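Local coordinates for chintase (Rhizomucor miehei, PDB 5YUQ), which hydrolyses chitin, probably cleaving internal beta-1,4 linkages between N-acetylglucosamine units with a family 18 glycosidase barrel whose active site forms a tunnel, at residues 285-290 / 358-363; 232-237 / 353-358; 283-286 / 292-295. One frame throughout, in Å; residues are numbered along the deposited sequence.

Contact 1 of 3, residues 285-290 / 358-363; sequences YIWRTI and ENTLLN
W287 lies with one indole face against L361, while T360 meets the same ring near its nitrogen. Segment 285-290 enters as the end of a strand. I286 is the N-cap of the helix that follows, and its carbonyl O receives I290 N at 3.2 Å and, weakly, T289 N. W287, next in line, is the one residue of 285-290 that touches 358-363. With its CG anti to the backbone N (chi1 174°), the ring extends away from its own helix toward the first turn of helix 360-363. L361 lies over the ring face with its branched end: CG stands 3.7 Å from the centroid of the five-membered ring, only 10° off the normal, which makes a CH-pi contact. Its two methyls divide the remaining surface. CD1 packs on the root of the indole, 3.5 Å from W287 CG, and CD2 lies 3.9 Å from W287 CE2. T360 approaches at about a right angle to the W287 side chain, its CB 3.9 Å from W287 NE1 and its CG2 4.0 Å from W287 CZ2. The indole N-H is spent on D356 OD2, an atom that also bonds T360 OG1, so one carboxylate oxygen ties together the two residues that touch. One step on, R288 reaches D357 in a salt bridge. The arrangement, a buried leucine-on-tryptophan CH-pi contact, fastens the helix that follows strand 284-286 to the helix after the last strand of the family 18 TIM barrel.

Contact 2 of 3, residues 232-237 / 353-358; sequences VPFYGR and EMDDDE
M354 sends its chain straight out beyond CG (chi2 176°), which carries SD past the F234 carbonyl to the flank of Y235; Y235 puts CG between its backbone N and carbonyl carbon (chi1 64°), and the two side chains lie alongside each other, pointing the same way. Nearer the backbones, M354 CB lies 3.7 Å from F234 CB and 3.3 Å from F234 O. The sulfur sits 3.7 Å from Y235 CB and 4.9 Å from the centroid of the Y235 ring, 69° off the ring normal: a Met-aromatic contact of oblique geometry, with the M354 methyl CE 3.9 Å from Y235 CD1. F234 turns the other way, and its CD2-CE2 side packs on D355, where F234 CE2 is 3.7 Å from D355 OD2. Ring and carboxylate planes are steeply inclined. That carboxylate is buried but well supplied with donors. Within its own segment, D355 OD1 takes D356 N at 2.9 Å from above the carboxylate plane. D355 OD1 also accepts L361 N and OD2 accepts L362 N, so backbone N-H groups at the start of helix 360-363 meet a side chain from the preceding loop, an arrangement that would probably stabilise a negative charge on D355. Strand 228-240 here runs between strand 346-350, parallel to it and bonded through V232 and F234, and strand 284-286, antiparallel. L332 of helix 329-341 touches F234, and Q284 and I286 of strand 284-286 touch M354.

Contact 3 of 3, residues 283-286 / 292-295; sequences GQYI and QEGI
Y285 contributes more than half of the surface buried here, and its hydroxyl ends on the carboxylate of E293. The ring leaves strand 284-286 with chi1 at -142°, away from a staggered position, and reaches across the five-residue gap to the chain just beyond helix 287-292. There Y285 OH donates to E293 OE1 over 2.5 Å, a short hydrogen bond. The oxygen lies at the ring's edge, in its plane, and is used on its syn side, 16° out of the carboxylate plane. E293 OE2 stays farther off, 3.2 Å from Y285 OH. The extended E293 chain crosses the tyrosine at about a right angle, and the carboxylate plane stands steeply to the ring. I295 adds the apolar part: it comes toward Y285 from the opposite direction, its CD1 4.0 Å from Y285 CE1. Between E293 and I295, G294 takes a positive phi and ends the helix in a Schellman motif. This reversal lets E293 and I295, on its two sides, address one ring. L324 of strand 322-325 touches both Y285 and I295, and W302 of strand 302-307 backs E293 and I295. A neutral phenol donating to a carboxylate is consistent with a charge-assisted bond, although its exact shortness is uncertain. Such help would matter near the C-terminal end of a helix, whose dipole would probably disfavour a carboxylate; the tyrosine, for its part, gains a probably charged acceptor for the hydroxyl of a buried residue.

How the contacts relate
The three contacts cluster on one side of the molecule: the centres of contacts 1 and 2 are 4 Å apart, and contact 3 lies 9 Å from each. Contacts 1 and 3 both start from strand 284-286, the antiparallel neighbour of strand 228-240 used by contact 2, and Y285 O to G236 N joins the two strands. Contacts 1 and 2 share E358 and alternate along the chain, whereas contact 3 is nested inside the loop closed by contact 2. The region between strand 228-240 and helix 329-341, consistent with the insertion found in many family 18 chitinases, is thereby joined to the end of the barrel.

Contact 1 of 3, residues 285-290 / 358-363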
loop_
_atom_site.group_PDB
_atom_site.type_symbol
_atom_site.label_atom_id
_atom_site.label_comp_id
_atom_site.label_asym_id
_atom_site.label_seq_id
_atom_site.Cartn_x
_atom_site.Cartn_y
_atom_site.Cartn_z
ATOM N N TYR A 285 4.141 -7.341 11.309
ATOM C CA TYR A 285 4.380 -8.740 11.592
ATOM C C TYR A 285 4.217 -9.438 10.248
ATOM O O TYR A 285 3.097 -9.609 9.773
ATOM C CB TYR A 285 3.309 -9.209 12.575
ATOM C CG TYR A 285 3.784 -10.178 13.627
ATOM C CD1 TYR A 285 3.905 -11.520 13.337
ATOM C CD2 TYR A 285 4.070 -9.750 14.915
ATOM C CE1 TYR A 285 4.318 -12.415 14.278
ATOM C CE2 TYR A 285 4.492 -10.654 15.882
ATOM C CZ TYR A 285 4.611 -11.981 15.546
ATOM O OH TYR A 285 5.027 -12.901 16.482
ATOM N N ILE A 286 5.318 -9.820 9.606
ATOM C CA ILE A 286 5.197 -10.325 8.232
ATOM C C ILE A 286 4.735 -11.773 8.188
ATOM O O ILE A 286 4.887 -12.521 9.154
ATOM C CB ILE A 286 6.487 -10.154 7.404
ATOM C CG1 ILE A 286 7.615 -11.023 7.965
ATOM C CG2 ILE A 286 6.896 -8.688 7.346
ATOM C CD1 ILE A 286 8.757 -11.206 6.980
ATOM N N TRP A 287 4.157 -12.170 7.064
ATOM C CA TRP A 287 3.597 -13.506 6.949
ATOM C C TRP A 287 4.612 -14.592 7.273
ATOM O O TRP A 287 4.266 -15.587 7.917
ATOM C CB TRP A 287 3.013 -13.750 5.563
ATOM C CG TRP A 287 2.568 -15.168 5.418
ATOM C CD1 TRP A 287 3.216 -16.170 4.755
ATOM C CD2 TRP A 287 1.386 -15.753 5.977
ATOM N NE1 TRP A 287 2.506 -17.345 4.869
ATOM C CE2 TRP A 287 1.377 -17.113 5.612
ATOM C CE3 TRP A 287 0.330 -15.257 6.749
ATOM C CZ2 TRP A 287 0.350 -17.980 5.983
ATOM C CZ3 TRP A 287 -0.687 -16.117 7.121
ATOM C CH2 TRP A 287 -0.669 -17.465 6.740
ATOM N N ARG A 288 5.855 -14.420 6.843
ATOM C CA ARG A 288 6.879 -15.453 7.086
ATOM C C ARG A 288 6.916 -15.781 8.592
ATOM O O ARG A 288 7.039 -16.927 8.925
ATOM C CB ARG A 288 8.265 -15.084 6.638
ATOM C CG ARG A 288 8.418 -14.945 5.142
ATOM C CD ARG A 288 9.766 -14.459 4.655
ATOM N NE ARG A 288 10.804 -15.481 4.815
ATOM C CZ ARG A 288 10.984 -16.485 3.981
ATOM N NH1 ARG A 288 10.256 -16.645 2.883
ATOM N NH2 ARG A 288 11.936 -17.333 4.227
ATOM N N THR A 289 6.856 -14.747 9.434
ATOM C CA THR A 289 6.886 -14.931 10.882
ATOM C C THR A 289 5.621 -15.614 11.385
ATOM O O THR A 289 5.683 -16.522 12.215
ATOM C CB THR A 289 7.035 -13.590 11.602
ATOM O OG1 THR A 289 8.143 -12.870 11.045
ATOM C CG2 THR A 289 7.263 -13.812 13.092
ATOM N N ILE A 290 4.472 -15.167 10.888
ATOM C CA ILE A 290 3.193 -15.767 11.252
ATOM C C ILE A 290 3.202 -17.268 10.947
ATOM O O ILE A 290 2.775 -18.086 11.769
ATOM C CB ILE A 290 2.039 -15.067 10.507
ATOM C CG1 ILE A 290 2.034 -13.571 10.857
ATOM C CG2 ILE A 290 0.700 -15.691 10.862
ATOM C CD1 ILE A 290 0.973 -12.750 10.111
ATOM N N GLU A 358 6.753 -21.300 0.419
ATOM C CA GLU A 358 5.754 -22.060 -0.324
ATOM C C GLU A 358 4.808 -21.169 -1.120
ATOM O O GLU A 358 3.878 -21.667 -1.753
ATOM C CB GLU A 358 4.939 -22.939 0.630
ATOM C CG GLU A 358 5.757 -24.012 1.353
ATOM C CD GLU A 358 6.657 -23.452 2.447
ATOM O OE1 GLU A 358 6.258 -22.481 3.129
ATOM O OE2 GLU A 358 7.774 -23.981 2.622
ATOM N N ASN A 359 5.045 -19.858 -1.092
ATOM C CA ASN A 359 4.193 -18.901 -1.799
ATOM C C ASN A 359 2.739 -19.003 -1.356
ATOM O O ASN A 359 1.837 -18.833 -2.173
ATOM C CB ASN A 359 4.259 -19.085 -3.329
ATOM C CG ASN A 359 5.682 -19.210 -3.854
ATOM O OD1 ASN A 359 6.438 -18.235 -3.871
ATOM N ND2 ASN A 359 6.038 -20.405 -4.326
ATOM N N THR A 360 2.511 -19.271 -0.072
ATOM C CA THR A 360 1.150 -19.428 0.441
ATOM C C THR A 360 0.241 -18.245 0.092
ATOM O O THR A 360 -0.854 -18.432 -0.439
ATOM C CB THR A 360 1.134 -19.625 1.962
ATOM O OG1 THR A 360 1.878 -20.805 2.297
ATOM C CG2 THR A 360 -0.294 -19.788 2.463
ATOM N N LEU A 361 0.694 -17.032 0.394
ATOM C CA LEU A 361 -0.131 -15.852 0.142
ATOM C C LEU A 361 -0.215 -15.497 -1.335
ATOM O O LEU A 361 -1.274 -15.108 -1.811
ATOM C CB LEU A 361 0.349 -14.653 0.956
ATOM C CG LEU A 361 0.329 -14.872 2.471
ATOM C CD1 LEU A 361 0.538 -13.540 3.147
ATOM C CD2 LEU A 361 -0.978 -15.512 2.924
ATOM N N LEU A 362 0.882 -15.637 -2.072
ATOM C CA LEU A 362 0.839 -15.328 -3.502
ATOM C C LEU A 362 -0.039 -16.330 -4.245
ATOM O O LEU A 362 -0.791 -15.955 -5.145
ATOM C CB LEU A 362 2.248 -15.277 -4.098
ATOM C CG LEU A 362 2.385 -14.919 -5.583
ATOM C CD1 LEU A 362 1.717 -13.585 -5.902
ATOM C CD2 LEU A 362 3.853 -14.893 -5.983
ATOM N N ASN A 363 0.022 -17.593 -3.834
ATOM C CA ASN A 363 -0.877 -18.601 -4.383
ATOM C C ASN A 363 -2.334 -18.244 -4.135
ATOM O O ASN A 363 -3.188 -18.494 -4.975
ATOM C CB ASN A 363 -0.571 -19.979 -3.791
ATOM C CG ASN A 363 0.706 -20.565 -4.340
ATOM O OD1 ASN A 363 1.231 -20.088 -5.346
ATOM N ND2 ASN A 363 1.202 -21.613 -3.704
#

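Contact 2 of 3, residues 232-237 / 353-358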
loop_
_atom_site.group_PDB
_atom_site.type_symbol
_atom_site.label_atom_id
_atom_site.label_comp_id
_atom_site.label_asym_id
_atom_site.label_seq_id
_atom_site.Cartn_x
_atom_site.Cartn_y
_atom_site.Cartn_z
ATOM N N VAL A 232 -3.445 -5.521 -1.169
ATOM C CA VAL A 232 -3.563 -6.426 -0.036
ATOM C C VAL A 232 -2.194 -6.571 0.605
ATOM O O VAL A 232 -1.172 -6.414 -0.056
ATOM C CB VAL A 232 -4.104 -7.824 -0.466
ATOM C CG1 VAL A 232 -5.369 -7.667 -1.309
ATOM C CG2 VAL A 232 -3.049 -8.609 -1.241
ATOM N N PRO A 233 -2.170 -6.852 1.911
ATOM C CA PRO A 233 -0.914 -6.958 2.655
ATOM C C PRO A 233 -0.435 -8.397 2.800
ATOM O O PRO A 233 -1.257 -9.313 2.922
ATOM C CB PRO A 233 -1.303 -6.409 4.028
ATOM C CG PRO A 233 -2.725 -6.868 4.194
ATOM C CD PRO A 233 -3.342 -6.814 2.805
ATOM N N PHE A 234 0.881 -8.594 2.783
ATOM C CA PHE A 234 1.466 -9.895 3.121
ATOM C C PHE A 234 2.036 -9.843 4.538
ATOM O O PHE A 234 2.982 -10.561 4.877
ATOM C CB PHE A 234 2.560 -10.291 2.125
ATOM C CG PHE A 234 2.047 -10.939 0.856
ATOM C CD1 PHE A 234 0.713 -10.843 0.480
ATOM C CD2 PHE A 234 2.912 -11.658 0.045
ATOM C CE1 PHE A 234 0.257 -11.456 -0.702
ATOM C CE2 PHE A 234 2.467 -12.267 -1.124
ATOM C CZ PHE A 234 1.140 -12.158 -1.500
ATOM N N TYR A 235 1.435 -8.989 5.362
ATOM C CA TYR A 235 1.832 -8.808 6.753
ATOM C C TYR A 235 0.590 -8.493 7.563
ATOM O O TYR A 235 -0.464 -8.167 7.003
ATOM C CB TYR A 235 2.810 -7.630 6.876
ATOM C CG TYR A 235 2.187 -6.292 6.495
ATOM C CD1 TYR A 235 2.103 -5.895 5.165
ATOM C CD2 TYR A 235 1.682 -5.440 7.463
ATOM C CE1 TYR A 235 1.529 -4.698 4.813
ATOM C CE2 TYR A 235 1.100 -4.230 7.121
ATOM C CZ TYR A 235 1.032 -3.866 5.793
ATOM O OH TYR A 235 0.463 -2.669 5.408
ATOM N N GLY A 236 0.727 -8.575 8.882
ATOM C CA GLY A 236 -0.303 -8.124 9.789
ATOM C C GLY A 236 0.279 -7.091 10.733
ATOM O O GLY A 236 1.440 -6.699 10.591
ATOM N N ARG A 237 -0.520 -6.645 11.690
ATOM C CA ARG A 237 -0.042 -5.668 12.670
ATOM C C ARG A 237 -0.472 -6.065 14.064
ATOM O O ARG A 237 -1.594 -6.536 14.261
ATOM C CB ARG A 237 -0.571 -4.270 12.348
ATOM C CG ARG A 237 -0.357 -3.255 13.470
ATOM C CD ARG A 237 -0.521 -1.810 12.991
ATOM N NE ARG A 237 0.459 -1.497 11.955
ATOM C CZ ARG A 237 0.207 -1.550 10.656
ATOM N NH1 ARG A 237 -1.010 -1.870 10.229
ATOM N NH2 ARG A 237 1.163 -1.268 9.786
ATOM N N GLU A 353 8.490 -10.065 -0.630
ATOM C CA GLU A 353 9.476 -10.799 0.157
ATOM C C GLU A 353 8.878 -11.323 1.461
ATOM O O GLU A 353 9.494 -12.129 2.149
ATOM C CB GLU A 353 10.716 -9.932 0.412
ATOM C CG GLU A 353 10.643 -9.035 1.644
ATOM C CD GLU A 353 9.689 -7.869 1.507
ATOM O OE1 GLU A 353 9.170 -7.599 0.395
ATOM O OE2 GLU A 353 9.460 -7.189 2.530
ATOM N N MET A 354 7.681 -10.884 1.762
ATOM C CA MET A 354 7.011 -11.256 3.000
ATOM C C MET A 354 6.335 -12.617 2.987
ATOM O O MET A 354 6.006 -13.123 3.993
ATOM C CB MET A 354 5.964 -10.197 3.439
ATOM C CG MET A 354 6.528 -8.828 3.591
ATOM S SD MET A 354 5.072 -7.742 3.994
ATOM C CE MET A 354 5.928 -6.180 4.353
ATOM N N ASP A 355 6.148 -13.154 1.790
ATOM C CA ASP A 355 5.503 -14.451 1.642
ATOM C C ASP A 355 6.448 -15.541 2.126
ATOM O O ASP A 355 7.664 -15.327 2.214
ATOM C CB ASP A 355 5.138 -14.697 0.175
ATOM C CG ASP A 355 3.959 -15.635 0.017
ATOM O OD1 ASP A 355 3.480 -16.215 1.021
ATOM O OD2 ASP A 355 3.514 -15.802 -1.123
ATOM N N ASP A 356 5.895 -16.701 2.455
ATOM C CA ASP A 356 6.740 -17.833 2.839
ATOM C C ASP A 356 7.351 -18.512 1.611
ATOM O O ASP A 356 7.083 -18.130 0.468
ATOM C CB ASP A 356 5.972 -18.818 3.732
ATOM C CG ASP A 356 4.751 -19.414 3.053
ATOM O OD1 ASP A 356 4.770 -19.603 1.814
ATOM O OD2 ASP A 356 3.775 -19.730 3.771
ATOM N N ASP A 357 8.188 -19.515 1.846
ATOM C CA ASP A 357 8.879 -20.173 0.748
ATOM C C ASP A 357 7.932 -21.008 -0.111
ATOM O O ASP A 357 8.265 -21.390 -1.230
ATOM C CB ASP A 357 10.005 -21.045 1.305
ATOM C CG ASP A 357 11.160 -20.231 1.855
ATOM O OD1 ASP A 357 11.241 -19.020 1.563
ATOM O OD2 ASP A 357 12.004 -20.819 2.565
ATOM N N GLU A 358 6.753 -21.300 0.419
ATOM C CA GLU A 358 5.754 -22.060 -0.324
ATOM C C GLU A 358 4.808 -21.169 -1.120
ATOM O O GLU A 358 3.878 -21.667 -1.753
ATOM C CB GLU A 358 4.939 -22.939 0.630
ATOM C CG GLU A 358 5.757 -24.012 1.353
ATOM C CD GLU A 358 6.657 -23.452 2.447
ATOM O OE1 GLU A 358 6.258 -22.481 3.129
ATOM O OE2 GLU A 358 7.774 -23.981 2.622
#

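Contact 3 of 3, residues 283-286 / 292-295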
loop_
_atom_site.group_PDB
_atom_site.type_symbol
_atom_site.label_atom_id
_atom_site.label_comp_id
_atom_site.label_asym_id
_atom_site.label_seq_id
_atom_site.Cartn_x
_atom_site.Cartn_y
_atom_site.Cartn_z
ATOM N N GLY A 283 4.641 -2.036 14.295
ATOM C CA GLY A 283 3.830 -3.168 14.714
ATOM C C GLY A 283 3.737 -4.234 13.648
ATOM O O GLY A 283 3.015 -5.214 13.810
ATOM N N GLN A 284 4.489 -4.045 12.569
ATOM C CA GLN A 284 4.464 -4.956 11.429
ATOM C C GLN A 284 4.877 -6.369 11.829
ATOM O O GLN A 284 5.826 -6.574 12.585
ATOM C CB GLN A 284 5.367 -4.425 10.318
ATOM C CG GLN A 284 5.467 -5.331 9.098
ATOM C CD GLN A 284 6.352 -4.743 8.018
ATOM O OE1 GLN A 284 5.881 -4.008 7.146
ATOM N NE2 GLN A 284 7.647 -5.062 8.073
ATOM N N TYR A 285 4.141 -7.341 11.309
ATOM C CA TYR A 285 4.380 -8.740 11.592
ATOM C C TYR A 285 4.217 -9.438 10.248
ATOM O O TYR A 285 3.097 -9.609 9.773
ATOM C CB TYR A 285 3.309 -9.209 12.575
ATOM C CG TYR A 285 3.784 -10.178 13.627
ATOM C CD1 TYR A 285 3.905 -11.520 13.337
ATOM C CD2 TYR A 285 4.070 -9.750 14.915
ATOM C CE1 TYR A 285 4.318 -12.415 14.278
ATOM C CE2 TYR A 285 4.492 -10.654 15.882
ATOM C CZ TYR A 285 4.611 -11.981 15.546
ATOM O OH TYR A 285 5.027 -12.901 16.482
ATOM N N ILE A 286 5.318 -9.820 9.606
ATOM C CA ILE A 286 5.197 -10.325 8.232
ATOM C C ILE A 286 4.735 -11.773 8.188
ATOM O O ILE A 286 4.887 -12.521 9.154
ATOM C CB ILE A 286 6.487 -10.154 7.404
ATOM C CG1 ILE A 286 7.615 -11.023 7.965
ATOM C CG2 ILE A 286 6.896 -8.688 7.346
ATOM C CD1 ILE A 286 8.757 -11.206 6.980
ATOM N N GLN A 292 5.992 -19.239 10.371
ATOM C CA GLN A 292 7.056 -19.927 11.110
ATOM C C GLN A 292 6.691 -20.161 12.572
ATOM O O GLN A 292 7.088 -21.174 13.158
ATOM C CB GLN A 292 8.370 -19.140 11.022
ATOM C CG GLN A 292 9.065 -19.192 9.662
ATOM C CD GLN A 292 10.084 -18.072 9.476
ATOM O OE1 GLN A 292 10.224 -17.188 10.329
ATOM N NE2 GLN A 292 10.796 -18.104 8.352
ATOM N N GLU A 293 5.931 -19.238 13.160
ATOM C CA GLU A 293 5.569 -19.336 14.571
ATOM C C GLU A 293 4.340 -20.201 14.802
ATOM O O GLU A 293 3.982 -20.490 15.944
ATOM C CB GLU A 293 5.349 -17.944 15.172
ATOM C CG GLU A 293 6.622 -17.135 15.291
ATOM C CD GLU A 293 6.391 -15.787 15.929
ATOM O OE1 GLU A 293 5.213 -15.392 16.082
ATOM O OE2 GLU A 293 7.388 -15.122 16.281
ATOM N N GLY A 294 3.699 -20.626 13.721
ATOM C CA GLY A 294 2.567 -21.525 13.834
ATOM C C GLY A 294 1.374 -20.862 14.479
ATOM O O GLY A 294 0.556 -21.524 15.111
ATOM N N ILE A 295 1.263 -19.550 14.305
ATOM C CA ILE A 295 0.165 -18.803 14.899
ATOM C C ILE A 295 -1.190 -19.425 14.552
ATOM O O ILE A 295 -2.047 -19.563 15.417
ATOM C CB ILE A 295 0.238 -17.315 14.499
ATOM C CG1 ILE A 295 1.516 -16.706 15.096
ATOM C CG2 ILE A 295 -0.993 -16.566 14.970
ATOM C CD1 ILE A 295 1.603 -15.196 15.030
#